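Local coordinates for heme peroxidase (PDB 2GVK), which is a dye-decolorizing heme peroxidase that probably uses peroxide to oxidise dyes and similar substrates at a bound heme, within a ferredoxin-like beta-barrel fold, at residues A73-W76 against T77-P81; G229-H232 against N233-T236. All coordinates share one frame; numbering follows the deposited sequence.

Contact 1 of 2, residues A73-W76 against T77-P81. With EDO (1,2-ethanediol), chain I.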
loop_
_atom_site.group_PDB
_atom_site.type_symbol
_atom_site.label_atom_id
_atom_site.label_comp_id
_atom_site.label_asym_id
_atom_site.label_seq_id
_atom_site.Cartn_x
_atom_site.Cartn_y
_atom_site.Cartn_z
ATOM N N ALA A 73 -39.972 8.550 -8.174
ATOM C CA ALA A 73 -41.318 8.100 -7.882
ATOM C C ALA A 73 -42.152 7.935 -9.150
ATOM O O ALA A 73 -42.769 6.881 -9.366
ATOM C CB ALA A 73 -41.988 9.049 -6.920
ATOM N N ASP A 74 -42.165 8.959 -10.006
ATOM C CA ASP A 74 -42.934 8.876 -11.251
ATOM C C ASP A 74 -42.377 7.792 -12.159
ATOM O O ASP A 74 -43.138 7.037 -12.784
ATOM C CB ASP A 74 -42.922 10.213 -11.996
ATOM C CG ASP A 74 -43.805 11.273 -11.340
ATOM O OD1 ASP A 74 -44.576 10.946 -10.391
ATOM O OD2 ASP A 74 -43.738 12.429 -11.788
ATOM N N ALA A 75 -41.041 7.731 -12.252
ATOM C CA ALA A 75 -40.363 6.741 -13.101
ATOM C C ALA A 75 -40.702 5.323 -12.691
ATOM O O ALA A 75 -40.905 4.453 -13.541
ATOM C CB ALA A 75 -38.854 6.961 -13.051
ATOM N N TRP A 76 -40.744 5.074 -11.390
ATOM C CA TRP A 76 -41.052 3.742 -10.881
ATOM C C TRP A 76 -42.407 3.269 -11.410
ATOM O O TRP A 76 -42.534 2.170 -11.911
ATOM C CB TRP A 76 -41.058 3.739 -9.347
ATOM C CG TRP A 76 -41.418 2.391 -8.761
ATOM C CD1 TRP A 76 -42.687 1.924 -8.467
ATOM C CD2 TRP A 76 -40.531 1.303 -8.518
ATOM N NE1 TRP A 76 -42.617 0.631 -8.001
ATOM C CE2 TRP A 76 -41.310 0.224 -8.020
ATOM C CE3 TRP A 76 -39.150 1.151 -8.590
ATOM C CZ2 TRP A 76 -40.737 -1.003 -7.643
ATOM C CZ3 TRP A 76 -38.596 -0.095 -8.252
ATOM C CH2 TRP A 76 -39.398 -1.140 -7.785
ATOM N N THR A 77 -43.406 4.130 -11.312
ATOM C CA THR A 77 -44.747 3.779 -11.728
ATOM C C THR A 77 -44.832 3.616 -13.259
ATOM O O THR A 77 -45.521 2.727 -13.761
ATOM C CB THR A 77 -45.764 4.813 -11.202
ATOM O OG1 THR A 77 -45.928 4.616 -9.797
ATOM C CG2 THR A 77 -47.099 4.660 -11.874
ATOM N N ARG A 78 -44.097 4.433 -13.992
ATOM C CA ARG A 78 -44.040 4.295 -15.448
ATOM C C ARG A 78 -43.397 2.974 -15.874
ATOM O O ARG A 78 -43.933 2.253 -16.725
ATOM C CB ARG A 78 -43.265 5.434 -16.078
ATOM C CG ARG A 78 -43.046 5.204 -17.564
ATOM C CD ARG A 78 -42.170 6.211 -18.205
ATOM N NE ARG A 78 -41.818 5.799 -19.571
ATOM C CZ ARG A 78 -41.005 6.478 -20.363
ATOM N NH1 ARG A 78 -40.491 7.623 -19.948
ATOM N NH2 ARG A 78 -40.732 6.028 -21.583
ATOM N N LEU A 79 -42.257 2.658 -15.277
ATOM C CA LEU A 79 -41.488 1.494 -15.671
ATOM C C LEU A 79 -42.097 0.196 -15.198
ATOM O O LEU A 79 -42.040 -0.811 -15.912
ATOM C CB LEU A 79 -40.051 1.584 -15.116
ATOM C CG LEU A 79 -39.157 2.703 -15.658
ATOM C CD1 LEU A 79 -37.988 2.948 -14.753
ATOM C CD2 LEU A 79 -38.699 2.352 -17.090
ATOM N N PHE A 80 -42.625 0.202 -13.961
ATOM C CA PHE A 80 -43.014 -1.015 -13.252
ATOM C C PHE A 80 -44.423 -0.883 -12.652
ATOM O O PHE A 80 -44.595 -0.948 -11.444
ATOM C CB PHE A 80 -42.000 -1.307 -12.119
ATOM C CG PHE A 80 -40.542 -1.177 -12.546
ATOM C CD1 PHE A 80 -40.032 -1.974 -13.543
ATOM C CD2 PHE A 80 -39.692 -0.266 -11.915
ATOM C CE1 PHE A 80 -38.688 -1.853 -13.948
ATOM C CE2 PHE A 80 -38.362 -0.157 -12.304
ATOM C CZ PHE A 80 -37.875 -0.952 -13.337
ATOM N N PRO A 81 -45.427 -0.725 -13.500
ATOM C CA PRO A 81 -46.806 -0.503 -13.025
ATOM C C PRO A 81 -47.398 -1.633 -12.160
ATOM O O PRO A 81 -48.341 -1.392 -11.406
ATOM C CB PRO A 81 -47.595 -0.371 -14.321
ATOM C CG PRO A 81 -46.763 -1.049 -15.345
ATOM C CD PRO A 81 -45.362 -0.793 -14.961
HETATM C C1 EDO I . -40.655 12.702 -10.171
HETATM O O1 EDO I . -41.277 11.709 -9.353
HETATM C C2 EDO I . -39.277 13.131 -9.600
HETATM O O2 EDO I . -38.394 11.992 -9.497
#
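Trp76 and Phe80, one helical turn apart, form a T-shaped aromatic pair at the C-terminal end of helix 73-79, which follows strand 66-72 in the N-terminal Dyp-type half. Phe80 directs its edge at the six-membered ring of Trp76; the planes make 65° and centroids lie 5.0 Å apart. Phe80 CD2 stands over the indole near its rim, 3.7 Å from Trp76 CE3. With Trp76 CG anti to the backbone N (chi1 178°), the indole lies on the buried flank, among Leu311 and Leu315 of helix 309-315 and in an edge-to-face pair with Phe305. A broad aromatic suits this apolar place while NE1 reaches Gly84 O. With the indole cut back to a methyl, as in an alanine, the edge of Phe80 is likely to lose its aromatic mate and Gly84 O its donor. Leu79 adds to the dense side, CB over the centre of the Phe80 ring and CD1 4.4 Å from Ala75 CB, whose small methyl lets both pack against Leu32. The other flank is polar and solvent-facing: Asp74, Thr77, whose OG1 bonds to Lys85 NZ, and the extended Arg78, whose NH2 binds Thr33 O. In the first turn, Asp74 N donates to O1 of an ethanediol (3.0 Å) that Thr91 and Gly107 also hold. The last turn closes with a short bond, Phe80 N to Trp76 O at 2.8 Å, the donor tilted from the carbonyl plane.

Contact 2 of 2, residues G229-H232 against N233-T236; sequences GNAH and NAVT. With EDO (1,2-ethanediol), chain H.
His232 holds its CG anti to the backbone N (chi1 179°), while Thr236 turns OG1 between its own backbone N and carbonyl carbon (chi1 60°), which sets the hydroxyl over one face of the His232 ring and within bonding distance of the His232 carbonyl. Thr236 OG1 donates to His232 O at 2.7 Å, and Thr236 N donates to the same oxygen at 3.1 Å; the two donors come from opposite faces of the carbonyl plane, so this acceptor is gripped twice. Threonine suits the position because its hydroxyl takes the backbone oxygen while its methyl packs on the ring, Thr236 CG2 lying 3.6 Å from His232 CE1. One face of the imidazole thus lies over Thr236, and at the outer edge His232 NE2 makes a weak hydrogen bond of 3.3 Å to O2 of an ethanediol. ND1 bonds to Asp290 OD2, which helps to fix the ring's rotation. Upstream, Ala231 is the N-cap residue of helix 232-235: its carbonyl O accepts from Val235 N at 3.0 Å, nearly straight (162°), and more weakly from Ala234 N. The side chain is small enough for Ala231 CB to sit 4.1 Å from Ala234 CB. Val235 leans CG1 on Gly229 O, 3.4 Å away, and its branched side chain also reaches Met280 of helix 270-281, joining the incoming loop to that helix. A short helix that presents a histidine whose ND1 is tied to an aspartate is consistent with the proximal histidine side of a Dyp-type heme pocket.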
loop_
_atom_site.group_PDB
_atom_site.type_symbol
_atom_site.label_atom_id
_atom_site.label_comp_id
_atom_site.label_asym_id
_atom_site.label_seq_id
_atom_site.Cartn_x
_atom_site.Cartn_y
_atom_site.Cartn_z
ATOM N N GLY A 229 -28.367 25.776 19.627
ATOM C CA GLY A 229 -29.488 24.989 19.187
ATOM C C GLY A 229 -29.682 24.966 17.694
ATOM O O GLY A 229 -30.435 24.127 17.178
ATOM N N ASN A 230 -29.023 25.889 16.983
ATOM C CA ASN A 230 -29.132 25.943 15.499
ATOM C C ASN A 230 -27.882 25.403 14.780
ATOM O O ASN A 230 -27.752 25.537 13.561
ATOM C CB ASN A 230 -29.459 27.358 15.012
ATOM C CG ASN A 230 -28.406 28.384 15.406
ATOM O OD1 ASN A 230 -27.486 28.098 16.170
ATOM N ND2 ASN A 230 -28.536 29.575 14.872
ATOM N N ALA A 231 -26.998 24.763 15.532
ATOM C CA ALA A 231 -25.824 24.091 14.942
ATOM C C ALA A 231 -26.282 22.980 14.023
ATOM O O ALA A 231 -27.310 22.338 14.271
ATOM C CB ALA A 231 -24.926 23.543 16.025
ATOM N N HIS A 232 -25.538 22.762 12.962
ATOM C CA HIS A 232 -25.884 21.756 11.967
ATOM C C HIS A 232 -26.094 20.381 12.588
ATOM O O HIS A 232 -27.038 19.684 12.245
ATOM C CB HIS A 232 -24.791 21.682 10.906
ATOM C CG HIS A 232 -25.051 20.667 9.850
ATOM N ND1 HIS A 232 -26.086 20.780 8.947
ATOM C CD2 HIS A 232 -24.368 19.547 9.502
ATOM C CE1 HIS A 232 -26.051 19.758 8.114
ATOM N NE2 HIS A 232 -25.021 18.993 8.435
ATOM N N ASN A 233 -25.215 19.983 13.486
ATOM C CA ASN A 233 -25.330 18.653 14.072
ATOM C C ASN A 233 -26.390 18.591 15.178
ATOM O O ASN A 233 -26.824 17.524 15.546
ATOM C CB ASN A 233 -24.010 18.159 14.569
ATOM C CG ASN A 233 -23.705 18.608 15.909
ATOM O OD1 ASN A 233 -24.099 19.695 16.320
ATOM N ND2 ASN A 233 -23.004 17.771 16.658
ATOM N N ALA A 234 -26.814 19.743 15.690
ATOM C CA ALA A 234 -27.926 19.770 16.610
ATOM C C ALA A 234 -29.246 19.562 15.857
ATOM O O ALA A 234 -30.078 18.752 16.266
ATOM C CB ALA A 234 -27.957 21.071 17.379
ATOM N N VAL A 235 -29.448 20.307 14.773
ATOM C CA VAL A 235 -30.736 20.278 14.091
ATOM C C VAL A 235 -30.929 19.032 13.233
ATOM O O VAL A 235 -32.047 18.616 13.031
ATOM C CB VAL A 235 -30.993 21.564 13.202
ATOM C CG1 VAL A 235 -30.788 22.859 14.035
ATOM C CG2 VAL A 235 -30.129 21.562 11.986
ATOM N N THR A 236 -29.842 18.443 12.739
ATOM C CA THR A 236 -29.948 17.272 11.788
ATOM C C THR A 236 -29.977 15.915 12.495
ATOM O O THR A 236 -30.254 14.890 11.865
ATOM C CB THR A 236 -28.825 17.236 10.750
ATOM O OG1 THR A 236 -27.543 17.148 11.408
ATOM C CG2 THR A 236 -28.871 18.457 9.857
HETATM C C1 EDO H . -28.005 17.217 5.651
HETATM O O1 EDO H . -28.796 17.622 4.496
HETATM C C2 EDO H . -26.494 17.443 5.397
HETATM O O2 EDO H . -25.693 16.550 6.255
#

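How the contacts relate
From the N terminus, the chain runs through strand 24-32 and helix 38-59 to strand 66-72, then enters helix 73-79, where contact 1 runs along the short helix to its C-terminal end. It goes on through the rest of the N-terminal Dyp-type half and into the C-terminal one before contact 2 forms at helix 232-235, ahead of strand 245-253. Each contact joins adjoining segments, so neither closes a long loop; they lie in series, without nesting or crossing. The centres of contact 1 and contact 2 are about 36 Å apart, on opposite sides of the chain's centre. Contact 1 packs against strand 24-32 and the C-terminal helix 309-315; contact 2 sets its short helix against helix 270-281 and its loop against the chain around 288-291.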